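Local coordinates for protein beta-L-arabinobiosidase (Bacteroides thetaiotaomicron, PDB 5MQR) that probably acts as a glycoside hydrolase in the breakdown of plant pectin, with arabinofuranosidase-type and possibly sialidase activity, at residues D42-P47 and N495-S500. Residues are numbered along the deposited sequence; the frame is centred on the assembly and turned at random.
Sequences DGQLSP and NSIACS. With NA (sodium ion), chain I.
Ser496 donates its hydroxyl to the carboxylate of Asp42, OG lying 2.6 Å from OD2 on the syn side but tilted out of the carboxylate plane. The other oxygen, OD1, accepts from Gln44 N, 3.0 Å away and well above that plane, closing an Asx turn. With chi1 at 69°, Asp42 sets CG between its backbone N and carbonyl carbon, where one short carboxylate can serve both its own type I' turn and the facing loop; an alanine here would probably leave Ser496 OG without its acceptor and the turn less firmly held. Both central residues, Gly43 and Gln44, have positive phi, and a CB at Gly43 would crowd Leu45 CG. The extended Gln44 side chain runs alongside Asn495 O, CB and CG against it, and NE2 meets it at 3.0 Å, nearly straight (164°), in the carbonyl plane on a lone pair; OE1 accepts from Asn37. The Gln44 and Asn495 amide planes stand 67° apart, and Asn495 OD1 binds the sodium ion, 2.5 Å away. Gln44 O, Glu494 O and three waters complete its shell; one water also accepts from Ser46 N. The sodium thus joins loop 42-47 to the turn before strand 498-504, a monovalent ion held by carbonyl, amide and water oxygens, with no carboxylate among its ligands.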
ATOM      1  N   ASP A  42      -7.849  -9.146  21.716  1.00 21.44           N
ATOM      2  CA  ASP A  42      -7.666  -8.617  20.355  1.00 20.91           C
ATOM      3  C   ASP A  42      -7.524  -9.714  19.304  1.00 20.84           C
ATOM      4  O   ASP A  42      -7.283  -9.420  18.148  1.00 20.34           O
ATOM      5  CB  ASP A  42      -6.504  -7.581  20.276  1.00 20.67           C
ATOM      6  CG  ASP A  42      -5.103  -8.189  20.478  1.00 20.69           C
ATOM      7  OD1 ASP A  42      -4.947  -9.417  20.621  1.00 20.99           O
ATOM      8  OD2 ASP A  42      -4.130  -7.409  20.518  1.00 20.52           O
ATOM      9  N   GLY A  43      -7.695 -10.979  19.692  1.00 21.59           N
ATOM     10  CA  GLY A  43      -7.512 -12.126  18.776  1.00 21.29           C
ATOM     11  C   GLY A  43      -6.105 -12.397  18.222  1.00 21.26           C
ATOM     12  O   GLY A  43      -5.943 -13.254  17.361  1.00 20.18           O
ATOM     13  N   GLN A  44      -5.104 -11.679  18.732  1.00 21.50           N
ATOM     14  CA  GLN A  44      -3.792 -11.555  18.118  1.00 21.95           C
ATOM     15  C   GLN A  44      -3.859 -10.961  16.718  1.00 21.67           C
ATOM     16  O   GLN A  44      -2.959 -11.172  15.949  1.00 21.85           O
ATOM     17  CB  GLN A  44      -3.021 -12.880  18.097  1.00 22.17           C
ATOM     18  CG  GLN A  44      -2.831 -13.475  19.463  1.00 22.72           C
ATOM     19  CD  GLN A  44      -1.900 -14.681  19.438  1.00 23.10           C
ATOM     20  OE1 GLN A  44      -2.350 -15.813  19.370  1.00 22.69           O
ATOM     21  NE2 GLN A  44      -0.595 -14.434  19.498  1.00 23.40           N
ATOM     22  N   LEU A  45      -4.904 -10.181  16.421  1.00 21.83           N
ATOM     23  CA  LEU A  45      -5.036  -9.471  15.157  1.00 20.98           C
ATOM     24  C   LEU A  45      -4.384  -8.105  15.251  1.00 21.22           C
ATOM     25  O   LEU A  45      -4.618  -7.371  16.205  1.00 21.07           O
ATOM     26  CB  LEU A  45      -6.498  -9.282  14.810  1.00 20.59           C
ATOM     27  CG  LEU A  45      -7.350 -10.543  14.697  1.00 20.54           C
ATOM     28  CD1 LEU A  45      -8.770 -10.143  14.368  1.00 20.24           C
ATOM     29  CD2 LEU A  45      -6.809 -11.512  13.640  1.00 20.52           C
ATOM     30  N   SER A  46      -3.548  -7.783  14.271  1.00 20.82           N
ATOM     31  CA  SER A  46      -2.985  -6.467  14.144  1.00 21.01           C
ATOM     32  C   SER A  46      -4.058  -5.572  13.550  1.00 20.45           C
ATOM     33  O   SER A  46      -4.821  -6.008  12.686  1.00 19.75           O
ATOM     34  CB  SER A  46      -1.759  -6.487  13.225  1.00 21.65           C
ATOM     35  OG  SER A  46      -1.072  -5.243  13.264  1.00 22.14           O
ATOM     36  N   PRO A  47      -4.146  -4.330  14.022  1.00 20.62           N
ATOM     37  CA  PRO A  47      -5.164  -3.432  13.499  1.00 20.98           C
ATOM     38  C   PRO A  47      -4.774  -2.838  12.182  1.00 20.85           C
ATOM     39  O   PRO A  47      -3.596  -2.762  11.889  1.00 20.42           O
ATOM     40  CB  PRO A  47      -5.241  -2.329  14.557  1.00 21.18           C
ATOM     41  CG  PRO A  47      -3.848  -2.269  15.106  1.00 21.47           C
ATOM     42  CD  PRO A  47      -3.371  -3.706  15.109  1.00 21.31           C
ATOM     43  N   ASN A 495       1.469 -10.276  16.190  1.00 24.59           N
ATOM     44  CA  ASN A 495       0.608 -11.161  16.963  1.00 25.32           C
ATOM     45  C   ASN A 495       0.368 -10.704  18.402  1.00 25.68           C
ATOM     46  O   ASN A 495       0.025 -11.522  19.274  1.00 25.78           O
ATOM     47  CB  ASN A 495       1.173 -12.581  16.905  1.00 26.58           C
ATOM     48  CG  ASN A 495       1.152 -13.152  15.487  1.00 26.42           C
ATOM     49  OD1 ASN A 495       0.192 -12.979  14.719  1.00 27.37           O
ATOM     50  ND2 ASN A 495       2.219 -13.773  15.123  1.00 27.22           N
ATOM     51  N   SER A 496       0.545  -9.400  18.627  1.00 25.16           N
ATOM     52  CA  SER A 496       0.423  -8.784  19.941  1.00 25.71           C
ATOM     53  C   SER A 496       1.381  -9.342  20.984  1.00 24.84           C
ATOM     54  O   SER A 496       1.089  -9.275  22.169  1.00 25.28           O
ATOM     55  CB  SER A 496      -1.033  -8.874  20.446  1.00 26.92           C
ATOM     56  OG  SER A 496      -1.969  -8.480  19.434  1.00 28.06           O
ATOM     57  N   ILE A 497       2.518  -9.894  20.569  1.00 23.73           N
ATOM     58  CA  ILE A 497       3.568 -10.224  21.524  1.00 23.89           C
ATOM     59  C   ILE A 497       4.292  -8.912  21.815  1.00 23.33           C
ATOM     60  O   ILE A 497       4.732  -8.219  20.888  1.00 22.01           O
ATOM     61  CB  ILE A 497       4.586 -11.265  21.000  1.00 24.40           C
ATOM     62  CG1 ILE A 497       3.898 -12.536  20.480  1.00 24.55           C
ATOM     63  CG2 ILE A 497       5.613 -11.576  22.083  1.00 24.89           C
ATOM     64  CD1 ILE A 497       2.815 -13.043  21.396  1.00 25.33           C
ATOM     65  N   ALA A 498       4.373  -8.553  23.096  1.00 23.27           N
ATOM     66  CA  ALA A 498       5.173  -7.406  23.513  1.00 23.17           C
ATOM     67  C   ALA A 498       6.546  -7.954  23.837  1.00 23.13           C
ATOM     68  O   ALA A 498       6.691  -8.851  24.698  1.00 23.28           O
ATOM     69  CB  ALA A 498       4.571  -6.705  24.733  1.00 23.57           C
ATOM     70  N   CYS A 499       7.556  -7.430  23.150  1.00 22.15           N
ATOM     71  CA  CYS A 499       8.924  -7.832  23.443  1.00 22.49           C
ATOM     72  C   CYS A 499       9.524  -7.117  24.656  1.00 22.32           C
ATOM     73  O   CYS A 499      10.429  -7.632  25.330  1.00 22.44           O
ATOM     74  CB  CYS A 499       9.801  -7.644  22.195  1.00 22.46           C
ATOM     75  SG  CYS A 499       9.945  -5.955  21.629  1.00 22.38           S
ATOM     76  N   SER A 500       9.022  -5.928  24.938  1.00 22.26           N
ATOM     77  CA  SER A 500       9.444  -5.194  26.119  1.00 23.14           C
ATOM     78  C   SER A 500       8.343  -4.262  26.552  1.00 22.89           C
ATOM     79  O   SER A 500       7.414  -4.000  25.795  1.00 22.01           O
ATOM     80  CB  SER A 500      10.722  -4.392  25.829  1.00 23.56           C
ATOM     81  OG  SER A 500      11.376  -4.067  27.044  1.00 24.51           O
TER
HETATM   82 NA    NA I1208      -1.567 -11.365  13.835  1.00 30.96          NA
HETATM   83  O   HOH W   1      -2.377  -9.849  12.644  1.00 31.45           O
HETATM   84  O   HOH W   2      -2.791 -13.312  13.697  1.00 35.68           O
HETATM   85  O   HOH W   3      -0.259 -12.592  12.057  1.00 32.14           O